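Local coordinates for protein cellulase IBT99 (Metagenomes, PDB 6WBT) that probably hydrolyses 6-phospho-alpha-glucosides as a family 4 glycoside hydrolase, binding NAD and a manganese ion together with glucose 6-phosphate, at residues I82-R87 with I144-N149; I168-M173 with G322-K327; S256-Y261 with P379-G384. One frame throughout, in Å; residues are numbered along the deposited sequence.

Interaction 1. Residues I82-R87 with I144-N149; sequences IMAQMR and IVNYSN. With NAD (nicotinamide-adenine-dinucleotide), chain G; G6P (6-O-phosphono-alpha-D-glucopyranose), chain F.
The carbonyl oxygen of A84 is met twice by Y147: the backbone N of Y147 gives it a weak hydrogen bond (3.5 Å to A84 O), and the oxygen lies over the centre of the Y147 ring, 3.4 Å above its plane. This contact is a worked example of the Rossmann principle, in which neighbouring parallel strands end in loops that hold the dinucleotide. The segments 82-84 and 144-146 run 18° from parallel, and V145 N reaches I82 O at 3.1 Å in a weak, bent bond. I82 pairs with I144 on one side of the sheet, facing helix 114-136. On the other side, the CB of M83 touches the Y147 ring at its edge, 4.1 Å from CE1. Beyond the strands, Q85 and Y147 start alike, each with CG between its backbone N and carbonyl carbon (chi1 near 54° in both), and the two side chains lie side by side, pointing the same way. The phenol OH of Y147 donates to Q85 OE1, while Q85 NE2 is bonded to G11 O, so both ends of the amide are held. An alanine in place of Y147 would probably leave Q85 OE1 without its hydroxyl mate and open a gap beside M83 CB and over A84 O.

N146 OD1 accepts from S148 N in an Asx turn that shapes the second loop. Cofactor contacts follow from both loops. R87 sends NE to NAD O3 at 3.0 Å and NH2 to NAD O2N at 2.9 Å, while its NH1 pairs with E110. The carboxamide N7N of NAD donates to Y147 O, 3.0 Å away and nearly straight at 175°.

Interaction 2. Residues I168-M173 with G322-K327; sequences INICDM and GKFIVK. With MN (manganese (II) ion), chain E; G6P (6-O-phosphono-alpha-D-glucopyranose), chain F; NAD (nicotinamide-adenine-dinucleotide), chain G.
I170 and F324 reach toward each other tip to tip, and their apolar contact carries most of this junction between strand 167-170 and helix 321-334. The first torsion of I170 (chi1 58°) sets CG1 between the backbone N and the carbonyl carbon, and from there CD1 reaches both F324 CE2 at 3.5 Å and I325 CG1 at 3.8 Å. In F324, CG is anti to the backbone N (chi1 166°), which sends the ring off toward the strand. The same CE2 corner of that ring lies close to C171 O, and CD2 packs more loosely against D172. No hydrogen bond crosses between the two segments, so the helix is joined to the strand by packing alone. Y147 and V145 also touch I170 and I325, extending the apolar patch toward the neighbouring strand.

This strand end belongs to the Rossmann-type domain, and the turn that follows it enters the active site. The polar contacts there are a capping bond within the turn and a bond to the sugar phosphate. The capping bond, from M173 N to C171 SG and 3.3 Å long, ties the start of helix 173-184 to the cysteine sulphur. D172 OD1 accepts a hydrogen bond from O1 of the sugar phosphate.

Metal bonds form the third class. The manganese ion is held by C171 SG at 2.4 Å, by the carboxamide O7N of NAD at 2.2 Å and by O2 of the sugar at 2.6 Å, with H201 as a further ligand. NAD C4N stands 3.7 Å from sugar C3, consistent with the hydride transfer from that carbon known in family 4 glycoside hydrolases.

Interaction 3. Residues S256-Y261 with P379-G384; sequences SMFTDY and PRFYKG
The nearest CA atoms across the contact, those of F258 and F381, stand 9.8 Å apart, so side chains alone span the space between the end of helix 251-257 and the start of helix 380-402. P379 occupies the N-cap position of the second helix, and F258 is the first residue to leave the first. The two phenylalanine rings form an offset stack, with centroids 4.8 Å apart and planes at 21°. F381 CZ lies over one face of the F258 ring toward its rim, and M257 CB lies on the opposite face.

Y382 is enclosed on both faces: F381 CD2 sits over the centre of one, while Y261 CE2 comes to 3.5 Å from Y382 CE2 on the other, where the two tyrosine rings are inclined at 41°. Y382 OH donates to D260 OD2 at 3.1 Å; the oxygen accepts through its anti lone pair and lies in the plane of the Y382 ring. This bond fixes the tip of a ring whose faces are held by carbon. Tip to tip, Y261 OH meets P379 CG at 3.5 Å. W204 adds an edge-to-face neighbour to Y382. M410 of a second subunit packs on F258, D260 and F381, and R380 forms salt bridges to E398 and D356 of that subunit; this is an aromatic cluster at a subunit interface.

In the fold
Interactions 1 and 2 are buried and reach the same mixed sheet, where strands 143-146 and 167-170 are parallel neighbours; N146 ND2 probably bonds to N169 OD1, and both contacts touch NAD and the sugar phosphate. They differ in chemistry, since interaction 1 adds backbone and side-chain hydrogen bonds to its apolar pairs, whereas interaction 2 joins strand to helix by packing alone and turns its polar atoms to metal and ligands. Interaction 3 lies apart, its centre about 31 Å from that of interaction 1 and about 27 Å from that of interaction 2. It is partly buried, is built from packed aromatic rings and one tyrosine-carboxylate hydrogen bond, and faces another subunit instead of the active site.

Interaction 1. Residues I82-R87 with I144-N149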
# COMPACT_ATOMS: atom_id res chain seq x y z
N ILE A 82 29.27 -2.49 -21.57
CA ILE A 82 29.51 -1.07 -21.72
C ILE A 82 29.66 -0.46 -20.34
O ILE A 82 28.71 -0.48 -19.54
CB ILE A 82 28.38 -0.37 -22.51
CG1 ILE A 82 28.25 -0.96 -23.92
CG2 ILE A 82 28.63 1.13 -22.58
CD1 ILE A 82 27.29 -2.13 -24.02
N MSE A 83 30.84 0.07 -20.05
CA MSE A 83 31.08 0.74 -18.78
C MSE A 83 31.04 2.25 -18.96
O MSE A 83 31.97 2.86 -19.48
CB MSE A 83 32.42 0.30 -18.18
CG MSE A 83 32.47 -1.17 -17.80
SE MSE A 83 34.14 -1.70 -16.94
CE MSE A 83 35.36 -1.38 -18.42
N ALA A 84 29.93 2.86 -18.53
CA ALA A 84 29.69 4.28 -18.74
C ALA A 84 30.33 5.10 -17.64
O ALA A 84 30.13 4.83 -16.45
CB ALA A 84 28.18 4.56 -18.81
N GLN A 85 31.09 6.12 -18.03
CA GLN A 85 31.69 7.05 -17.09
C GLN A 85 31.73 8.44 -17.71
O GLN A 85 32.74 9.14 -17.68
CB GLN A 85 33.08 6.58 -16.67
CG GLN A 85 34.03 6.28 -17.82
CD GLN A 85 35.40 5.83 -17.35
OE1 GLN A 85 35.55 5.36 -16.22
NE2 GLN A 85 36.40 5.99 -18.20
N MSE A 86 30.61 8.86 -18.29
CA MSE A 86 30.51 10.15 -18.95
C MSE A 86 30.34 11.28 -17.94
O MSE A 86 29.85 11.07 -16.83
CB MSE A 86 29.35 10.17 -19.95
CG MSE A 86 27.98 10.10 -19.30
SE MSE A 86 26.51 10.18 -20.58
CE MSE A 86 26.88 8.53 -21.55
N ARG A 87 30.74 12.48 -18.34
CA ARG A 87 30.51 13.71 -17.58
C ARG A 87 30.04 14.75 -18.58
O ARG A 87 30.86 15.47 -19.16
CB ARG A 87 31.75 14.16 -16.82
CG ARG A 87 31.53 15.40 -15.97
CD ARG A 87 32.83 15.91 -15.36
NE ARG A 87 33.41 14.96 -14.42
CZ ARG A 87 33.13 14.91 -13.13
NH1 ARG A 87 32.26 15.77 -12.61
NH2 ARG A 87 33.71 14.01 -12.35
N ILE A 144 25.02 -2.65 -19.37
CA ILE A 144 25.59 -1.32 -19.16
C ILE A 144 25.77 -1.14 -17.66
O ILE A 144 24.81 -0.81 -16.94
CB ILE A 144 24.71 -0.22 -19.75
CG1 ILE A 144 24.49 -0.45 -21.24
CG2 ILE A 144 25.34 1.14 -19.50
CD1 ILE A 144 23.61 0.60 -21.88
N VAL A 145 26.98 -1.36 -17.18
CA VAL A 145 27.28 -1.11 -15.78
C VAL A 145 27.55 0.39 -15.61
O VAL A 145 28.70 0.85 -15.74
CB VAL A 145 28.47 -1.97 -15.30
CG1 VAL A 145 28.79 -1.65 -13.85
CG2 VAL A 145 28.13 -3.45 -15.46
N ASN A 146 26.49 1.15 -15.36
CA ASN A 146 26.59 2.60 -15.30
C ASN A 146 27.01 3.03 -13.90
O ASN A 146 26.38 2.65 -12.91
CB ASN A 146 25.26 3.23 -15.68
CG ASN A 146 25.25 4.74 -15.52
OD1 ASN A 146 26.28 5.40 -15.68
ND2 ASN A 146 24.10 5.29 -15.17
N TYR A 147 28.08 3.82 -13.82
CA TYR A 147 28.49 4.44 -12.57
C TYR A 147 28.73 5.93 -12.76
O TYR A 147 29.48 6.53 -11.99
CB TYR A 147 29.73 3.75 -12.00
CG TYR A 147 30.90 3.67 -12.95
CD1 TYR A 147 31.02 2.62 -13.85
CD2 TYR A 147 31.90 4.64 -12.93
CE1 TYR A 147 32.09 2.54 -14.71
CE2 TYR A 147 32.97 4.56 -13.79
CZ TYR A 147 33.07 3.51 -14.68
OH TYR A 147 34.14 3.44 -15.54
N SER A 148 28.11 6.53 -13.77
CA SER A 148 28.22 7.96 -13.99
C SER A 148 27.22 8.70 -13.11
O SER A 148 26.12 8.22 -12.84
CB SER A 148 28.00 8.30 -15.46
OG SER A 148 26.75 7.82 -15.92
N ASN A 149 27.61 9.89 -12.68
CA ASN A 149 26.83 10.69 -11.76
C ASN A 149 26.03 11.76 -12.50
O ASN A 149 26.38 12.14 -13.62
CB ASN A 149 27.76 11.36 -10.74
CG ASN A 149 28.07 10.46 -9.55
OD1 ASN A 149 27.28 9.58 -9.21
ND2 ASN A 149 29.21 10.69 -8.92
PA NAD G . 36.04 13.86 -17.05
O1A NAD G . 35.35 15.16 -17.30
O2A NAD G . 37.49 13.88 -16.73
O5B NAD G . 35.78 12.88 -18.30
C5B NAD G . 34.41 12.60 -18.71
C4B NAD G . 34.42 12.13 -20.15
O4B NAD G . 33.05 11.90 -20.60
C3B NAD G . 35.03 13.09 -21.17
O3B NAD G . 35.95 12.39 -22.00
C2B NAD G . 33.82 13.55 -21.99
O2B NAD G . 34.13 13.99 -23.30
C1B NAD G . 32.98 12.28 -21.95
N9A NAD G . 31.59 12.47 -22.33
C8A NAD G . 30.80 13.56 -22.05
N7A NAD G . 29.58 13.46 -22.52
C5A NAD G . 29.56 12.23 -23.16
C6A NAD G . 28.55 11.54 -23.86
N6A NAD G . 27.33 12.03 -24.05
N1A NAD G . 28.86 10.33 -24.38
C2A NAD G . 30.10 9.85 -24.19
N3A NAD G . 31.12 10.40 -23.55
C4A NAD G . 30.79 11.60 -23.05
O3 NAD G . 35.27 13.09 -15.87
PN NAD G . 35.80 12.28 -14.58
O1N NAD G . 36.78 11.25 -15.03
O2N NAD G . 36.21 13.25 -13.53
O5D NAD G . 34.44 11.55 -14.14
C5D NAD G . 33.74 10.76 -15.12
C4D NAD G . 32.38 10.38 -14.59
O4D NAD G . 32.54 9.41 -13.53
C3D NAD G . 31.57 11.53 -13.97
O3D NAD G . 30.23 11.46 -14.42
C2D NAD G . 31.67 11.19 -12.48
O2D NAD G . 30.69 11.80 -11.66
C1D NAD G . 31.56 9.67 -12.54
N1N NAD G . 31.98 9.02 -11.26
C2N NAD G . 31.04 8.48 -10.43
C3N NAD G . 31.41 7.90 -9.23
C7N NAD G . 30.33 7.27 -8.39
O7N NAD G . 30.40 7.32 -7.16
N7N NAD G . 29.34 6.64 -9.02
C4N NAD G . 32.75 7.89 -8.86
C5N NAD G . 33.69 8.41 -9.73
C6N NAD G . 33.29 8.97 -10.92
C1 G6P F . 33.14 9.30 -4.73
C2 G6P F . 31.70 9.69 -5.07
C3 G6P F . 31.63 10.41 -6.41
C4 G6P F . 32.64 11.54 -6.46
C5 G6P F . 34.03 11.00 -6.11
C6 G6P F . 35.11 12.07 -6.18
O1 G6P F . 33.59 8.31 -5.66
O2 G6P F . 30.88 8.52 -5.11
O3 G6P F . 30.31 10.92 -6.61
O4 G6P F . 32.66 12.13 -7.77
O5 G6P F . 33.99 10.44 -4.80
O6 G6P F . 34.59 13.30 -6.69
P G6P F . 35.60 14.46 -7.17
O1P G6P F . 34.95 15.73 -6.68
O2P G6P F . 35.65 14.31 -8.67
O3P G6P F . 36.89 14.11 -6.47

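Interaction 2. Residues I168-M173 with G322-K327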
# COMPACT_ATOMS: atom_id res chain seq x y z
N ILE A 168 22.67 -1.47 -15.04
CA ILE A 168 22.82 -1.56 -13.59
C ILE A 168 23.60 -0.34 -13.13
O ILE A 168 24.76 -0.15 -13.52
CB ILE A 168 23.52 -2.86 -13.15
CG1 ILE A 168 23.99 -2.75 -11.70
CG2 ILE A 168 24.66 -3.22 -14.10
CD1 ILE A 168 24.65 -4.00 -11.18
N ASN A 169 22.97 0.49 -12.30
CA ASN A 169 23.57 1.71 -11.79
C ASN A 169 24.17 1.45 -10.42
O ASN A 169 23.49 0.94 -9.53
CB ASN A 169 22.54 2.84 -11.71
CG ASN A 169 21.80 3.05 -13.02
OD1 ASN A 169 22.26 3.79 -13.89
ND2 ASN A 169 20.66 2.39 -13.18
N ILE A 170 25.45 1.79 -10.26
CA ILE A 170 26.19 1.52 -9.04
C ILE A 170 26.88 2.81 -8.57
O ILE A 170 26.80 3.85 -9.22
CB ILE A 170 27.23 0.39 -9.22
CG1 ILE A 170 28.21 0.75 -10.34
CG2 ILE A 170 26.53 -0.93 -9.52
CD1 ILE A 170 29.32 -0.26 -10.52
N CYS A 171 27.55 2.71 -7.43
CA CYS A 171 28.27 3.84 -6.85
C CYS A 171 29.35 3.30 -5.93
O CYS A 171 29.17 2.27 -5.27
CB CYS A 171 27.32 4.76 -6.07
SG CYS A 171 28.13 6.09 -5.16
N ASP A 172 30.48 4.01 -5.88
CA ASP A 172 31.62 3.58 -5.08
C ASP A 172 31.75 4.33 -3.76
O ASP A 172 32.66 4.04 -2.99
CB ASP A 172 32.92 3.73 -5.89
CG ASP A 172 33.37 5.18 -6.02
OD1 ASP A 172 32.50 6.07 -6.10
OD2 ASP A 172 34.59 5.42 -6.03
N MSE A 173 30.87 5.30 -3.49
CA MSE A 173 30.92 6.04 -2.23
C MSE A 173 30.68 5.14 -1.01
O MSE A 173 31.40 5.26 -0.02
CB MSE A 173 29.93 7.20 -2.25
CG MSE A 173 30.04 8.14 -1.05
SE MSE A 173 31.70 9.16 -1.04
CE MSE A 173 32.60 8.27 0.44
N GLY A 322 37.95 1.11 -9.47
CA GLY A 322 38.03 0.10 -10.51
C GLY A 322 37.77 -1.31 -10.01
O GLY A 322 37.24 -2.14 -10.75
N LYS A 323 38.13 -1.60 -8.76
CA LYS A 323 37.94 -2.94 -8.22
C LYS A 323 36.46 -3.28 -8.09
O LYS A 323 36.06 -4.43 -8.32
CB LYS A 323 38.64 -3.08 -6.87
CG LYS A 323 40.16 -3.12 -6.95
CD LYS A 323 40.77 -3.25 -5.56
CE LYS A 323 42.28 -3.40 -5.63
NZ LYS A 323 42.89 -3.48 -4.27
N PHE A 324 35.64 -2.30 -7.72
CA PHE A 324 34.22 -2.56 -7.49
C PHE A 324 33.45 -2.70 -8.81
O PHE A 324 32.55 -3.54 -8.91
CB PHE A 324 33.62 -1.45 -6.63
CG PHE A 324 32.12 -1.43 -6.62
CD1 PHE A 324 31.40 -2.51 -6.13
CD2 PHE A 324 31.42 -0.32 -7.07
CE1 PHE A 324 30.02 -2.50 -6.12
CE2 PHE A 324 30.04 -0.30 -7.05
CZ PHE A 324 29.34 -1.39 -6.58
N ILE A 325 33.80 -1.90 -9.81
CA ILE A 325 33.07 -1.94 -11.08
C ILE A 325 33.40 -3.22 -11.84
O ILE A 325 32.52 -3.83 -12.46
CB ILE A 325 33.38 -0.68 -11.91
CG1 ILE A 325 33.01 0.57 -11.11
CG2 ILE A 325 32.64 -0.72 -13.23
CD1 ILE A 325 33.67 1.83 -11.62
N VAL A 326 34.67 -3.64 -11.82
CA VAL A 326 35.05 -4.87 -12.50
C VAL A 326 34.40 -6.08 -11.85
O VAL A 326 34.02 -7.04 -12.53
CB VAL A 326 36.59 -4.99 -12.54
CG1 VAL A 326 37.01 -6.35 -13.07
CG2 VAL A 326 37.18 -3.89 -13.41
N LYS A 327 34.25 -6.05 -10.52
CA LYS A 327 33.60 -7.16 -9.83
C LYS A 327 32.15 -7.32 -10.26
O LYS A 327 31.64 -8.45 -10.31
CB LYS A 327 33.69 -6.95 -8.31
CG LYS A 327 33.00 -8.02 -7.48
CD LYS A 327 33.51 -9.41 -7.82
CE LYS A 327 32.72 -10.48 -7.08
NZ LYS A 327 33.09 -11.85 -7.52
MN MN E . 28.59 8.19 -6.26
C1 G6P F . 33.14 9.30 -4.73
C2 G6P F . 31.70 9.69 -5.07
C3 G6P F . 31.63 10.41 -6.41
C4 G6P F . 32.64 11.54 -6.46
C5 G6P F . 34.03 11.00 -6.11
C6 G6P F . 35.11 12.07 -6.18
O1 G6P F . 33.59 8.31 -5.66
O2 G6P F . 30.88 8.52 -5.11
O3 G6P F . 30.31 10.92 -6.61
O4 G6P F . 32.66 12.13 -7.77
O5 G6P F . 33.99 10.44 -4.80
O6 G6P F . 34.59 13.30 -6.69
P G6P F . 35.60 14.46 -7.17
O1P G6P F . 34.95 15.73 -6.68
O2P G6P F . 35.65 14.31 -8.67
O3P G6P F . 36.89 14.11 -6.47
PA NAD G . 36.04 13.86 -17.05
O1A NAD G . 35.35 15.16 -17.30
O2A NAD G . 37.49 13.88 -16.73
O5B NAD G . 35.78 12.88 -18.30
C5B NAD G . 34.41 12.60 -18.71
C4B NAD G . 34.42 12.13 -20.15
O4B NAD G . 33.05 11.90 -20.60
C3B NAD G . 35.03 13.09 -21.17
O3B NAD G . 35.95 12.39 -22.00
C2B NAD G . 33.82 13.55 -21.99
O2B NAD G . 34.13 13.99 -23.30
C1B NAD G . 32.98 12.28 -21.95
N9A NAD G . 31.59 12.47 -22.33
C8A NAD G . 30.80 13.56 -22.05
N7A NAD G . 29.58 13.46 -22.52
C5A NAD G . 29.56 12.23 -23.16
C6A NAD G . 28.55 11.54 -23.86
N6A NAD G . 27.33 12.03 -24.05
N1A NAD G . 28.86 10.33 -24.38
C2A NAD G . 30.10 9.85 -24.19
N3A NAD G . 31.12 10.40 -23.55
C4A NAD G . 30.79 11.60 -23.05
O3 NAD G . 35.27 13.09 -15.87
PN NAD G . 35.80 12.28 -14.58
O1N NAD G . 36.78 11.25 -15.03
O2N NAD G . 36.21 13.25 -13.53
O5D NAD G . 34.44 11.55 -14.14
C5D NAD G . 33.74 10.76 -15.12
C4D NAD G . 32.38 10.38 -14.59
O4D NAD G . 32.54 9.41 -13.53
C3D NAD G . 31.57 11.53 -13.97
O3D NAD G . 30.23 11.46 -14.42
C2D NAD G . 31.67 11.19 -12.48
O2D NAD G . 30.69 11.80 -11.66
C1D NAD G . 31.56 9.67 -12.54
N1N NAD G . 31.98 9.02 -11.26
C2N NAD G . 31.04 8.48 -10.43
C3N NAD G . 31.41 7.90 -9.23
C7N NAD G . 30.33 7.27 -8.39
O7N NAD G . 30.40 7.32 -7.16
N7N NAD G . 29.34 6.64 -9.02
C4N NAD G . 32.75 7.89 -8.86
C5N NAD G . 33.69 8.41 -9.73
C6N NAD G . 33.29 8.97 -10.92

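Interaction 3. Residues S256-Y261 with P379-G384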
# COMPACT_ATOMS: atom_id res chain seq x y z
N SER A 256 26.78 11.34 15.89
CA SER A 256 26.56 11.59 17.31
C SER A 256 25.15 12.09 17.61
O SER A 256 24.62 11.80 18.69
CB SER A 256 27.58 12.61 17.83
OG SER A 256 28.90 12.11 17.71
N MSE A 257 24.54 12.84 16.69
CA MSE A 257 23.20 13.37 16.89
C MSE A 257 22.14 12.31 16.60
O MSE A 257 21.14 12.22 17.31
CB MSE A 257 22.98 14.60 16.01
CG MSE A 257 23.98 15.72 16.26
SE MSE A 257 23.86 17.16 14.95
CE MSE A 257 22.13 17.90 15.45
N PHE A 258 22.38 11.51 15.56
CA PHE A 258 21.48 10.44 15.16
C PHE A 258 22.23 9.12 15.30
O PHE A 258 23.14 8.83 14.51
CB PHE A 258 20.98 10.66 13.73
CG PHE A 258 20.57 12.08 13.45
CD1 PHE A 258 19.38 12.58 13.93
CD2 PHE A 258 21.39 12.91 12.70
CE1 PHE A 258 19.00 13.88 13.67
CE2 PHE A 258 21.02 14.22 12.44
CZ PHE A 258 19.83 14.71 12.93
N THR A 259 21.86 8.33 16.31
CA THR A 259 22.66 7.20 16.76
C THR A 259 22.15 5.86 16.24
O THR A 259 22.64 4.81 16.68
CB THR A 259 22.71 7.17 18.29
OG1 THR A 259 21.39 6.99 18.81
CG2 THR A 259 23.28 8.48 18.82
N ASP A 260 21.17 5.85 15.34
CA ASP A 260 20.64 4.59 14.83
C ASP A 260 21.64 3.90 13.92
O ASP A 260 22.05 2.76 14.16
CB ASP A 260 19.31 4.82 14.11
CG ASP A 260 18.19 5.21 15.05
OD1 ASP A 260 18.07 4.58 16.12
OD2 ASP A 260 17.43 6.14 14.71
N TYR A 261 22.05 4.58 12.85
CA TYR A 261 22.88 3.98 11.81
C TYR A 261 24.13 4.83 11.60
O TYR A 261 24.23 5.97 12.06
CB TYR A 261 22.11 3.85 10.49
CG TYR A 261 20.70 3.32 10.64
CD1 TYR A 261 20.44 2.18 11.39
CD2 TYR A 261 19.63 3.98 10.05
CE1 TYR A 261 19.16 1.70 11.53
CE2 TYR A 261 18.34 3.51 10.20
CZ TYR A 261 18.11 2.37 10.93
OH TYR A 261 16.82 1.89 11.08
N PRO A 379 12.31 3.34 9.63
CA PRO A 379 11.66 4.23 10.60
C PRO A 379 11.31 5.58 10.00
O PRO A 379 11.68 5.92 8.87
CB PRO A 379 12.70 4.36 11.73
CG PRO A 379 13.99 3.89 11.14
CD PRO A 379 13.63 2.89 10.09
N ARG A 380 10.59 6.38 10.79
CA ARG A 380 9.96 7.59 10.27
C ARG A 380 10.98 8.64 9.87
O ARG A 380 10.83 9.29 8.82
CB ARG A 380 8.98 8.16 11.31
CG ARG A 380 8.48 9.56 10.99
CD ARG A 380 7.53 10.08 12.06
NE ARG A 380 6.15 9.66 11.82
CZ ARG A 380 5.56 8.64 12.42
NH1 ARG A 380 6.23 7.90 13.31
NH2 ARG A 380 4.30 8.34 12.15
N PHE A 381 12.02 8.84 10.68
CA PHE A 381 12.98 9.91 10.40
C PHE A 381 13.68 9.72 9.06
O PHE A 381 14.02 10.70 8.39
CB PHE A 381 14.02 10.00 11.52
CG PHE A 381 15.16 10.92 11.22
CD1 PHE A 381 14.95 12.29 11.11
CD2 PHE A 381 16.44 10.43 11.04
CE1 PHE A 381 16.00 13.14 10.83
CE2 PHE A 381 17.50 11.28 10.76
CZ PHE A 381 17.28 12.64 10.65
N TYR A 382 13.89 8.47 8.65
CA TYR A 382 14.56 8.19 7.39
C TYR A 382 13.59 8.06 6.22
O TYR A 382 14.01 8.22 5.07
CB TYR A 382 15.41 6.93 7.52
CG TYR A 382 16.31 6.97 8.73
CD1 TYR A 382 17.55 7.59 8.67
CD2 TYR A 382 15.92 6.41 9.93
CE1 TYR A 382 18.38 7.64 9.77
CE2 TYR A 382 16.74 6.46 11.05
CZ TYR A 382 17.96 7.08 10.96
OH TYR A 382 18.79 7.13 12.06
N LYS A 383 12.32 7.79 6.50
CA LYS A 383 11.31 7.83 5.45
C LYS A 383 11.07 9.26 4.98
O LYS A 383 11.06 9.53 3.77
CB LYS A 383 10.00 7.21 5.95
CG LYS A 383 8.81 7.45 5.03
CD LYS A 383 7.52 6.97 5.67
CE LYS A 383 6.30 7.36 4.84
NZ LYS A 383 6.33 6.75 3.48
N GLY A 384 10.88 10.19 5.92
CA GLY A 384 10.60 11.56 5.55
C GLY A 384 11.73 12.23 4.79
O GLY A 384 11.49 13.07 3.92